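PDB 3CHJ: alpha-14 giardin from Giardia lamblia, which binds calcium ions and may serve as a calcium-regulated structural element that links the phospholipid bilayer to the underlying axoneme. Local coordinates for residues Lys206-Ser209 with Ala210-Gly214; Tyr281-Lys284 with Lys285-Gln289; Asp292-Cys295 with Ala296-Lys300. One frame throughout, in Å; residues are numbered along the deposited sequence.

Contact 1 of 3, residues Lys206-Ser209 with Ala210-Gly214; sequences KMYS and AKYNG
Tyr208 and Tyr212 form an edge-to-face pair one helical turn apart. The edge of Tyr212 is turned toward the face of Tyr208, and the ring centroids are 5.0 Å apart. The planes meet at 58°. CD2 of Tyr212 sits over the centre of the Tyr208 ring and comes to 3.7 Å from Tyr208 CD1. The torsions explain the overlap. Tyr208 has CG anti to N (chi1 -174°), while Tyr212 carries its CG beside N (chi1 -57°), which puts the CD2 edge of Tyr212 over the Tyr208 face. CG of Lys211 lies over one face of the Tyr212 ring. The backbone follows the same turn, with Tyr212 N donating to Tyr208 O at 2.9 Å. This is the tightly packed part, and Tyr208 is buried.

The other side is looser and more exposed. Here the helix ends. Tyr212 is the first residue to leave helical angles, and Asn213 and Gly214 both have positive phi. The chain folds back, and Gly214 N reaches Ser209 O at 2.9 Å, in the carbonyl plane and on a lone pair. Ser209 OG lies beside Gly214 CA at 3.4 Å. Ala210, Asn213 and Gly214 are solvent-exposed.

The tyrosines face helix 162-177. Tyr208 OH is hydrogen-bonded to Arg173 NH1, and Arg173 also makes a cation-pi contact with the Tyr212 ring. Tyr208 rests on Leu169 and Ile176, and Met207 on Glu166. The C-terminal end of helix 198-211 is thereby packed along helix 162-177, which includes the calcium ligand Ala175.

Contact 2 of 3, residues Tyr281-Lys284 with Lys285-Gln289; sequences YYYK and KVYGQ
Tyr283 and Tyr287 make an edge-to-face aromatic pair, spaced four residues apart, at the C-terminal end of helix 279-287 in the fourth annexin repeat. CD1 of Tyr287 lies over the centre of the Tyr283 ring, 3.9 Å from Tyr283 CD1, and the planes are turned by 51°. The edge of the Tyr283 ring meets a backbone oxygen in its plane: Gln289 O is 3.3 Å from Tyr283 CD2. A second pair lies on the exposed side. The Lys285 chain, extended beyond CG, passes obliquely by the hydroxyl end of Tyr281, with CD near CE2, and Lys285 NZ donates to Tyr281 OH at 3.2 Å.

The turn at the helix end brings Gln289 O to the Tyr283 edge. Gly288 has positive phi, and its N donates to Lys284 O at 2.8 Å from above the carbonyl plane. The chain then turns back, and Gln289 O accepts a CA-H...O contact from Lys284. Further out, Tyr283 packs edge-to-face with Phe291, and Tyr287 rests on Phe249 and Asn252 of helix 243-254. Gln289 NE2 is held by Glu293 OE2. At the other end of the same amide, Gln289 OE1 accepts from a water at 2.7 Å, and that water also bonds Tyr283 OH at 2.8 Å.

Contact 3 of 3, residues Asp292-Cys295 with Ala296-Lys300; sequences DERC and ATELK
Backbone bonds from Ala296 N to Asp292 O, Thr297 N to Glu293 O, Glu298 N to Arg294 O and Leu299 N to Cys295 O carry the helix to its last turn, after which Leu299 leaves helical angles.

The side chains add a salt bridge between residues four apart. Arg294 NE donates to Glu298 OE2 at 2.8 Å, and the bond is nearly straight at 170°. OE2 lies almost in the guanidinium plane, at its edge. NE comes to OE2 on its anti side and somewhat out of the carboxylate plane; the two planes are 64° apart. NH2 of Arg294 adds only a weak bond to the same oxygen, at 3.4 Å. A single carboxylate oxygen therefore takes both donors. Both chains fold to meet, and Arg294 bends at chi2 (66°). The first torsion of Glu298 sets CG beside its own N and 3.2 Å from Arg294 O; a bend at chi2 then turns the carboxylate to the guanidinium.

Thr297 doubles the backbone bond to Glu293 O. Its OG1 donates to Glu293 O at 3.2 Å, while its N reaches the same oxygen at 3.1 Å from the opposite face of the carbonyl plane. Two bonds grip that one acceptor. On the buried side, Cys295 SG touches Leu299 CD1 at 3.7 Å, and both side chains pack on Ile307 of helix 301-310. Asp292 OD1 is in a salt bridge with Lys280. Arg294 and Glu298 both lie against Phe255, and Glu298 also touches Ser260.

An arginine and a glutamate at positions i and i+4 form a classic intrahelical salt bridge, here closing the short helix 291-298 of the fourth annexin repeat.

From the N terminus, the three contacts come in series: 206-214, then 281-289, then 292-300. None nests in or crosses another. Each is local and closes only the last turn of a helix, and so no long loop is closed. Contact 1 ends helix 198-211, and its nearest atoms are about 11 Å from those of contact 2 and about 25 Å from those of contact 3. Contacts 2 and 3 belong to the fourth repeat, end consecutive helices and touch. Tyr283 OH packs on Arg294 CG at 3.4 Å, and Gln289 OE1 packs on Arg294 CD. These touches tie helix 279-287 to helix 291-298.

Contact 1 of 3, residues Lys206-Ser209 with Ala210-Gly214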
ATOM      1  N   LYS A 206      11.729 -18.446  -7.725  1.00 15.27           N
ATOM      2  CA  LYS A 206      13.024 -19.149  -7.642  1.00 16.58           C
ATOM      3  C   LYS A 206      13.156 -20.235  -8.713  1.00 16.69           C
ATOM      4  O   LYS A 206      14.232 -20.411  -9.299  1.00 17.09           O
ATOM      5  CB  LYS A 206      13.232 -19.729  -6.246  1.00 16.74           C
ATOM      6  CG  LYS A 206      13.284 -18.682  -5.147  1.00 18.85           C
ATOM      7  CD  LYS A 206      13.340 -19.326  -3.767  1.00 23.52           C
ATOM      8  CE  LYS A 206      13.215 -18.279  -2.666  1.00 27.72           C
ATOM      9  NZ  LYS A 206      14.461 -17.490  -2.541  1.00 29.68           N
ATOM     10  N   MET A 207      12.061 -20.943  -8.977  1.00 16.67           N
ATOM     11  CA  MET A 207      12.016 -21.937 -10.057  1.00 17.96           C
ATOM     12  C   MET A 207      12.316 -21.348 -11.422  1.00 16.91           C
ATOM     13  O   MET A 207      12.935 -22.002 -12.261  1.00 17.42           O
ATOM     14  CB  MET A 207      10.660 -22.652 -10.098  1.00 17.01           C
ATOM     15  CG  MET A 207      10.416 -23.570  -8.913  1.00 19.63           C
ATOM     16  SD  MET A 207       8.708 -24.162  -8.844  1.00 21.61           S
ATOM     17  CE  MET A 207       8.489 -25.023 -10.396  1.00 21.85           C
ATOM     18  N   TYR A 208      11.853 -20.121 -11.667  1.00 15.70           N
ATOM     19  CA  TYR A 208      12.045 -19.460 -12.939  1.00 15.24           C
ATOM     20  C   TYR A 208      13.536 -19.196 -13.140  1.00 16.36           C
ATOM     21  O   TYR A 208      14.101 -19.528 -14.182  1.00 16.16           O
ATOM     22  CB  TYR A 208      11.195 -18.162 -12.971  1.00 15.17           C
ATOM     23  CG  TYR A 208      11.220 -17.464 -14.308  1.00 13.64           C
ATOM     24  CD1 TYR A 208      10.209 -17.672 -15.254  1.00 14.25           C
ATOM     25  CD2 TYR A 208      12.256 -16.591 -14.645  1.00 14.69           C
ATOM     26  CE1 TYR A 208      10.225 -17.016 -16.489  1.00 15.02           C
ATOM     27  CE2 TYR A 208      12.290 -15.944 -15.855  1.00 13.65           C
ATOM     28  CZ  TYR A 208      11.277 -16.165 -16.799  1.00 14.77           C
ATOM     29  OH  TYR A 208      11.305 -15.510 -18.009  1.00 17.02           O
ATOM     30  N   SER A 209      14.175 -18.618 -12.125  1.00 17.46           N
ATOM     31  CA  SER A 209      15.620 -18.395 -12.164  1.00 18.53           C
ATOM     32  C   SER A 209      16.368 -19.727 -12.326  1.00 18.21           C
ATOM     33  O   SER A 209      17.338 -19.808 -13.077  1.00 18.76           O
ATOM     34  CB  SER A 209      16.076 -17.667 -10.904  1.00 18.90           C
ATOM     35  OG  SER A 209      17.420 -17.216 -11.060  1.00 23.57           O
ATOM     36  N   ALA A 210      15.889 -20.766 -11.646  1.00 18.73           N
ATOM     37  CA  ALA A 210      16.545 -22.082 -11.651  1.00 19.41           C
ATOM     38  C   ALA A 210      16.482 -22.723 -13.030  1.00 20.00           C
ATOM     39  O   ALA A 210      17.463 -23.316 -13.495  1.00 21.02           O
ATOM     40  CB  ALA A 210      15.914 -22.981 -10.620  1.00 19.78           C
ATOM     41  N   LYS A 211      15.333 -22.586 -13.691  1.00 20.06           N
ATOM     42  CA  LYS A 211      15.082 -23.253 -14.965  1.00 20.50           C
ATOM     43  C   LYS A 211      15.629 -22.486 -16.172  1.00 20.26           C
ATOM     44  O   LYS A 211      16.054 -23.113 -17.148  1.00 21.18           O
ATOM     45  CB  LYS A 211      13.579 -23.527 -15.139  1.00 20.31           C
ATOM     46  CG  LYS A 211      13.244 -24.385 -16.369  1.00 20.91           C
ATOM     47  CD  LYS A 211      11.741 -24.625 -16.479  1.00 22.41           C
ATOM     48  CE  LYS A 211      11.389 -25.441 -17.713  1.00 25.06           C
ATOM     49  NZ  LYS A 211      11.826 -26.873 -17.562  1.00 28.74           N
ATOM     50  N   TYR A 212      15.617 -21.145 -16.105  1.00 19.99           N
ATOM     51  CA  TYR A 212      15.954 -20.291 -17.242  1.00 19.83           C
ATOM     52  C   TYR A 212      17.277 -19.549 -17.107  1.00 20.23           C
ATOM     53  O   TYR A 212      17.389 -18.367 -17.451  1.00 19.57           O
ATOM     54  CB  TYR A 212      14.779 -19.353 -17.578  1.00 19.45           C
ATOM     55  CG  TYR A 212      13.523 -20.144 -17.869  1.00 20.38           C
ATOM     56  CD1 TYR A 212      13.456 -21.001 -18.967  1.00 18.66           C
ATOM     57  CD2 TYR A 212      12.405 -20.050 -17.036  1.00 19.32           C
ATOM     58  CE1 TYR A 212      12.307 -21.752 -19.224  1.00 18.99           C
ATOM     59  CE2 TYR A 212      11.242 -20.795 -17.288  1.00 19.55           C
ATOM     60  CZ  TYR A 212      11.206 -21.642 -18.385  1.00 20.52           C
ATOM     61  OH  TYR A 212      10.085 -22.392 -18.655  1.00 21.50           O
ATOM     62  N   ASN A 213      18.269 -20.294 -16.619  1.00 20.45           N
ATOM     63  CA  ASN A 213      19.656 -19.847 -16.546  1.00 21.57           C
ATOM     64  C   ASN A 213      19.808 -18.488 -15.872  1.00 21.05           C
ATOM     65  O   ASN A 213      20.542 -17.626 -16.364  1.00 21.47           O
ATOM     66  CB  ASN A 213      20.280 -19.831 -17.946  1.00 22.46           C
ATOM     67  CG  ASN A 213      21.807 -19.706 -17.909  1.00 24.74           C
ATOM     68  OD1 ASN A 213      22.490 -20.345 -17.096  1.00 27.76           O
ATOM     69  ND2 ASN A 213      22.340 -18.878 -18.784  1.00 28.33           N
ATOM     70  N   GLY A 214      19.088 -18.307 -14.760  1.00 20.09           N
ATOM     71  CA  GLY A 214      19.179 -17.092 -13.953  1.00 19.34           C
ATOM     72  C   GLY A 214      18.344 -15.906 -14.413  1.00 18.67           C
ATOM     73  O   GLY A 214      18.426 -14.823 -13.818  1.00 18.57           O
TER

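Contact 2 of 3, residues Tyr281-Lys284 with Lys285-Gln289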
ATOM      1  N   TYR A 281      16.003  -0.209   4.070  1.00 12.83           N
ATOM      2  CA  TYR A 281      17.074  -1.117   3.665  1.00 12.92           C
ATOM      3  C   TYR A 281      16.945  -1.556   2.193  1.00 13.01           C
ATOM      4  O   TYR A 281      17.898  -1.444   1.414  1.00 12.81           O
ATOM      5  CB  TYR A 281      17.076  -2.325   4.589  1.00 13.64           C
ATOM      6  CG  TYR A 281      18.016  -3.409   4.154  1.00 14.34           C
ATOM      7  CD1 TYR A 281      19.368  -3.331   4.447  1.00 16.33           C
ATOM      8  CD2 TYR A 281      17.547  -4.491   3.427  1.00 15.27           C
ATOM      9  CE1 TYR A 281      20.237  -4.338   4.031  1.00 16.23           C
ATOM     10  CE2 TYR A 281      18.403  -5.498   3.000  1.00 17.48           C
ATOM     11  CZ  TYR A 281      19.744  -5.410   3.312  1.00 16.83           C
ATOM     12  OH  TYR A 281      20.595  -6.427   2.911  1.00 19.57           O
ATOM     13  N   TYR A 282      15.765  -2.039   1.810  1.00 12.10           N
ATOM     14  CA  TYR A 282      15.590  -2.495   0.433  1.00 12.58           C
ATOM     15  C   TYR A 282      15.622  -1.334  -0.538  1.00 12.25           C
ATOM     16  O   TYR A 282      16.090  -1.490  -1.653  1.00 12.18           O
ATOM     17  CB  TYR A 282      14.320  -3.341   0.270  1.00 14.20           C
ATOM     18  CG  TYR A 282      14.487  -4.680   0.931  1.00 14.73           C
ATOM     19  CD1 TYR A 282      15.258  -5.679   0.339  1.00 18.08           C
ATOM     20  CD2 TYR A 282      13.905  -4.942   2.179  1.00 16.08           C
ATOM     21  CE1 TYR A 282      15.435  -6.911   0.966  1.00 17.46           C
ATOM     22  CE2 TYR A 282      14.077  -6.169   2.817  1.00 17.80           C
ATOM     23  CZ  TYR A 282      14.844  -7.147   2.208  1.00 18.07           C
ATOM     24  OH  TYR A 282      15.016  -8.363   2.815  1.00 20.25           O
ATOM     25  N   TYR A 283      15.132  -0.179  -0.109  1.00 12.31           N
ATOM     26  CA  TYR A 283      15.174   1.015  -0.952  1.00 12.35           C
ATOM     27  C   TYR A 283      16.610   1.293  -1.430  1.00 12.56           C
ATOM     28  O   TYR A 283      16.859   1.488  -2.627  1.00 12.35           O
ATOM     29  CB  TYR A 283      14.589   2.239  -0.215  1.00 12.28           C
ATOM     30  CG  TYR A 283      14.451   3.418  -1.151  1.00 11.73           C
ATOM     31  CD1 TYR A 283      13.218   3.715  -1.748  1.00 11.97           C
ATOM     32  CD2 TYR A 283      15.555   4.201  -1.490  1.00 12.20           C
ATOM     33  CE1 TYR A 283      13.090   4.764  -2.656  1.00 13.11           C
ATOM     34  CE2 TYR A 283      15.435   5.258  -2.412  1.00 14.13           C
ATOM     35  CZ  TYR A 283      14.202   5.524  -2.977  1.00 14.61           C
ATOM     36  OH  TYR A 283      14.061   6.551  -3.883  1.00 16.31           O
ATOM     37  N   LYS A 284      17.554   1.309  -0.494  1.00 12.47           N
ATOM     38  CA  LYS A 284      18.956   1.573  -0.845  1.00 13.27           C
ATOM     39  C   LYS A 284      19.568   0.423  -1.646  1.00 13.38           C
ATOM     40  O   LYS A 284      20.345   0.650  -2.589  1.00 14.34           O
ATOM     41  CB  LYS A 284      19.769   1.837   0.418  1.00 14.18           C
ATOM     42  CG  LYS A 284      21.212   2.227   0.134  1.00 17.35           C
ATOM     43  CD  LYS A 284      21.879   2.790   1.364  1.00 20.85           C
ATOM     44  CE  LYS A 284      23.378   2.959   1.156  1.00 25.39           C
ATOM     45  NZ  LYS A 284      24.066   1.632   1.061  1.00 27.89           N
ATOM     46  N   LYS A 285      19.201  -0.802  -1.282  1.00 13.29           N
ATOM     47  CA  LYS A 285      19.768  -1.983  -1.914  1.00 14.13           C
ATOM     48  C   LYS A 285      19.407  -1.969  -3.393  1.00 14.53           C
ATOM     49  O   LYS A 285      20.249  -2.308  -4.228  1.00 14.46           O
ATOM     50  CB  LYS A 285      19.261  -3.248  -1.208  1.00 15.06           C
ATOM     51  CG  LYS A 285      20.085  -4.489  -1.483  1.00 17.08           C
ATOM     52  CD  LYS A 285      19.679  -5.626  -0.566  1.00 20.33           C
ATOM     53  CE  LYS A 285      20.535  -6.867  -0.800  1.00 21.45           C
ATOM     54  NZ  LYS A 285      20.145  -7.957   0.158  1.00 22.43           N
ATOM     55  N   VAL A 286      18.181  -1.542  -3.714  1.00 14.60           N
ATOM     56  CA  VAL A 286      17.653  -1.615  -5.074  1.00 15.43           C
ATOM     57  C   VAL A 286      17.977  -0.347  -5.870  1.00 15.56           C
ATOM     58  O   VAL A 286      18.359  -0.425  -7.043  1.00 16.38           O
ATOM     59  CB  VAL A 286      16.120  -1.864  -5.061  1.00 14.90           C
ATOM     60  CG1 VAL A 286      15.556  -1.878  -6.476  1.00 18.40           C
ATOM     61  CG2 VAL A 286      15.810  -3.184  -4.356  1.00 15.41           C
ATOM     62  N   TYR A 287      17.830   0.821  -5.234  1.00 15.00           N
ATOM     63  CA  TYR A 287      17.929   2.108  -5.942  1.00 15.75           C
ATOM     64  C   TYR A 287      19.268   2.820  -5.765  1.00 15.62           C
ATOM     65  O   TYR A 287      19.505   3.840  -6.423  1.00 16.39           O
ATOM     66  CB  TYR A 287      16.754   3.058  -5.585  1.00 15.60           C
ATOM     67  CG  TYR A 287      15.447   2.378  -5.886  1.00 16.21           C
ATOM     68  CD1 TYR A 287      14.625   1.916  -4.859  1.00 15.02           C
ATOM     69  CD2 TYR A 287      15.076   2.122  -7.203  1.00 18.67           C
ATOM     70  CE1 TYR A 287      13.436   1.225  -5.144  1.00 16.98           C
ATOM     71  CE2 TYR A 287      13.908   1.448  -7.498  1.00 19.29           C
ATOM     72  CZ  TYR A 287      13.096   1.003  -6.476  1.00 19.65           C
ATOM     73  OH  TYR A 287      11.943   0.319  -6.811  1.00 23.19           O
ATOM     74  N   GLY A 288      20.127   2.293  -4.889  1.00 15.67           N
ATOM     75  CA  GLY A 288      21.480   2.862  -4.708  1.00 17.91           C
ATOM     76  C   GLY A 288      21.607   4.111  -3.850  1.00 19.29           C
ATOM     77  O   GLY A 288      22.688   4.424  -3.336  1.00 20.84           O
ATOM     78  N   GLN A 289      20.505   4.826  -3.680  1.00 19.61           N
ATOM     79  CA  GLN A 289      20.461   6.028  -2.860  1.00 19.30           C
ATOM     80  C   GLN A 289      19.718   5.717  -1.557  1.00 18.56           C
ATOM     81  O   GLN A 289      18.721   4.990  -1.570  1.00 18.67           O
ATOM     82  CB  GLN A 289      19.745   7.142  -3.629  1.00 19.41           C
ATOM     83  CG  GLN A 289      19.615   8.464  -2.861  1.00 21.14           C
ATOM     84  CD  GLN A 289      18.957   9.561  -3.667  1.00 20.53           C
ATOM     85  OE1 GLN A 289      18.037   9.326  -4.446  1.00 23.60           O
ATOM     86  NE2 GLN A 289      19.417  10.791  -3.457  1.00 23.42           N
TER
HETATM   87  O   HOH W   1      16.369   7.384  -5.151  1.00 21.13           O

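Contact 3 of 3, residues Asp292-Cys295 with Ala296-Lys300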
ATOM      1  N   ASP A 292      16.407   8.308   3.013  1.00 16.44           N
ATOM      2  CA  ASP A 292      16.360   9.622   3.661  1.00 17.50           C
ATOM      3  C   ASP A 292      16.912  10.703   2.746  1.00 18.69           C
ATOM      4  O   ASP A 292      16.456  11.844   2.790  1.00 19.12           O
ATOM      5  CB  ASP A 292      17.100   9.608   5.007  1.00 17.31           C
ATOM      6  CG  ASP A 292      16.346   8.855   6.098  1.00 19.45           C
ATOM      7  OD1 ASP A 292      15.171   8.453   5.893  1.00 17.44           O
ATOM      8  OD2 ASP A 292      16.950   8.648   7.177  1.00 21.38           O
ATOM      9  N   GLU A 293      17.885  10.344   1.908  1.00 20.06           N
ATOM     10  CA  GLU A 293      18.480  11.318   0.996  1.00 22.76           C
ATOM     11  C   GLU A 293      17.511  11.703  -0.114  1.00 22.10           C
ATOM     12  O   GLU A 293      17.392  12.877  -0.462  1.00 23.06           O
ATOM     13  CB  GLU A 293      19.786  10.774   0.423  1.00 22.67           C
ATOM     14  CG  GLU A 293      20.540  11.748  -0.460  1.00 26.19           C
ATOM     15  CD  GLU A 293      21.778  11.119  -1.082  1.00 26.74           C
ATOM     16  OE1 GLU A 293      22.601  10.543  -0.330  1.00 32.76           O
ATOM     17  OE2 GLU A 293      21.913  11.201  -2.318  1.00 31.13           O
ATOM     18  N   ARG A 294      16.808  10.715  -0.670  1.00 21.44           N
ATOM     19  CA  ARG A 294      15.759  10.998  -1.640  1.00 21.22           C
ATOM     20  C   ARG A 294      14.641  11.842  -1.018  1.00 21.11           C
ATOM     21  O   ARG A 294      14.184  12.818  -1.601  1.00 20.28           O
ATOM     22  CB  ARG A 294      15.196   9.703  -2.250  1.00 20.95           C
ATOM     23  CG  ARG A 294      14.209   9.946  -3.389  1.00 22.81           C
ATOM     24  CD  ARG A 294      14.899  10.579  -4.613  1.00 24.80           C
ATOM     25  NE  ARG A 294      13.946  10.907  -5.667  1.00 28.13           N
ATOM     26  CZ  ARG A 294      13.525  10.038  -6.581  1.00 28.75           C
ATOM     27  NH1 ARG A 294      13.977   8.789  -6.574  1.00 30.56           N
ATOM     28  NH2 ARG A 294      12.654  10.417  -7.503  1.00 28.73           N
ATOM     29  N   CYS A 295      14.225  11.471   0.184  1.00 22.05           N
ATOM     30  CA  CYS A 295      13.186  12.208   0.892  1.00 22.59           C
ATOM     31  C   CYS A 295      13.598  13.670   1.145  1.00 23.33           C
ATOM     32  O   CYS A 295      12.771  14.580   0.989  1.00 23.69           O
ATOM     33  CB  CYS A 295      12.849  11.487   2.197  1.00 23.28           C
ATOM     34  SG  CYS A 295      11.268  11.975   2.916  1.00 25.28           S
ATOM     35  N   ALA A 296      14.865  13.880   1.508  1.00 23.47           N
ATOM     36  CA  ALA A 296      15.410  15.221   1.755  1.00 24.43           C
ATOM     37  C   ALA A 296      15.350  16.084   0.502  1.00 24.75           C
ATOM     38  O   ALA A 296      15.012  17.275   0.570  1.00 25.30           O
ATOM     39  CB  ALA A 296      16.838  15.132   2.256  1.00 24.38           C
ATOM     40  N   THR A 297      15.685  15.498  -0.645  1.00 24.75           N
ATOM     41  CA  THR A 297      15.624  16.233  -1.900  1.00 25.57           C
ATOM     42  C   THR A 297      14.190  16.552  -2.298  1.00 25.01           C
ATOM     43  O   THR A 297      13.885  17.681  -2.676  1.00 25.58           O
ATOM     44  CB  THR A 297      16.324  15.475  -3.047  1.00 25.90           C
ATOM     45  OG1 THR A 297      17.660  15.151  -2.656  1.00 27.90           O
ATOM     46  CG2 THR A 297      16.379  16.343  -4.292  1.00 27.44           C
ATOM     47  N   GLU A 298      13.306  15.564  -2.193  1.00 24.24           N
ATOM     48  CA  GLU A 298      11.951  15.684  -2.718  1.00 23.93           C
ATOM     49  C   GLU A 298      11.020  16.462  -1.811  1.00 23.00           C
ATOM     50  O   GLU A 298      10.123  17.146  -2.289  1.00 23.30           O
ATOM     51  CB  GLU A 298      11.323  14.296  -2.953  1.00 23.93           C
ATOM     52  CG  GLU A 298      12.068  13.364  -3.914  1.00 26.75           C
ATOM     53  CD  GLU A 298      12.114  13.870  -5.346  1.00 30.82           C
ATOM     54  OE1 GLU A 298      11.206  14.637  -5.748  1.00 32.81           O
ATOM     55  OE2 GLU A 298      13.074  13.497  -6.066  1.00 32.59           O
ATOM     56  N   LEU A 299      11.211  16.325  -0.502  1.00 22.44           N
ATOM     57  CA  LEU A 299      10.263  16.858   0.472  1.00 22.81           C
ATOM     58  C   LEU A 299      10.928  17.838   1.434  1.00 23.15           C
ATOM     59  O   LEU A 299      11.945  17.529   2.048  1.00 24.55           O
ATOM     60  CB  LEU A 299       9.602  15.709   1.249  1.00 22.49           C
ATOM     61  CG  LEU A 299       8.866  14.599   0.460  1.00 22.98           C
ATOM     62  CD1 LEU A 299       8.291  13.553   1.432  1.00 23.65           C
ATOM     63  CD2 LEU A 299       7.769  15.154  -0.445  1.00 23.22           C
ATOM     64  N   LYS A 300      10.353  19.026   1.554  1.00 23.22           N
ATOM     65  CA  LYS A 300      10.871  20.020   2.485  1.00 22.77           C
ATOM     66  C   LYS A 300       9.986  20.097   3.717  1.00 21.91           C
ATOM     67  O   LYS A 300       8.814  19.699   3.686  1.00 23.23           O
ATOM     68  CB  LYS A 300      10.955  21.400   1.821  1.00 23.16           C
ATOM     69  CG  LYS A 300      11.870  21.474   0.603  1.00 24.97           C
ATOM     70  CD  LYS A 300      13.327  21.252   0.960  1.00 29.19           C
ATOM     71  CE  LYS A 300      14.214  21.302  -0.267  1.00 32.26           C
ATOM     72  NZ  LYS A 300      13.964  20.160  -1.195  1.00 35.23           N
TER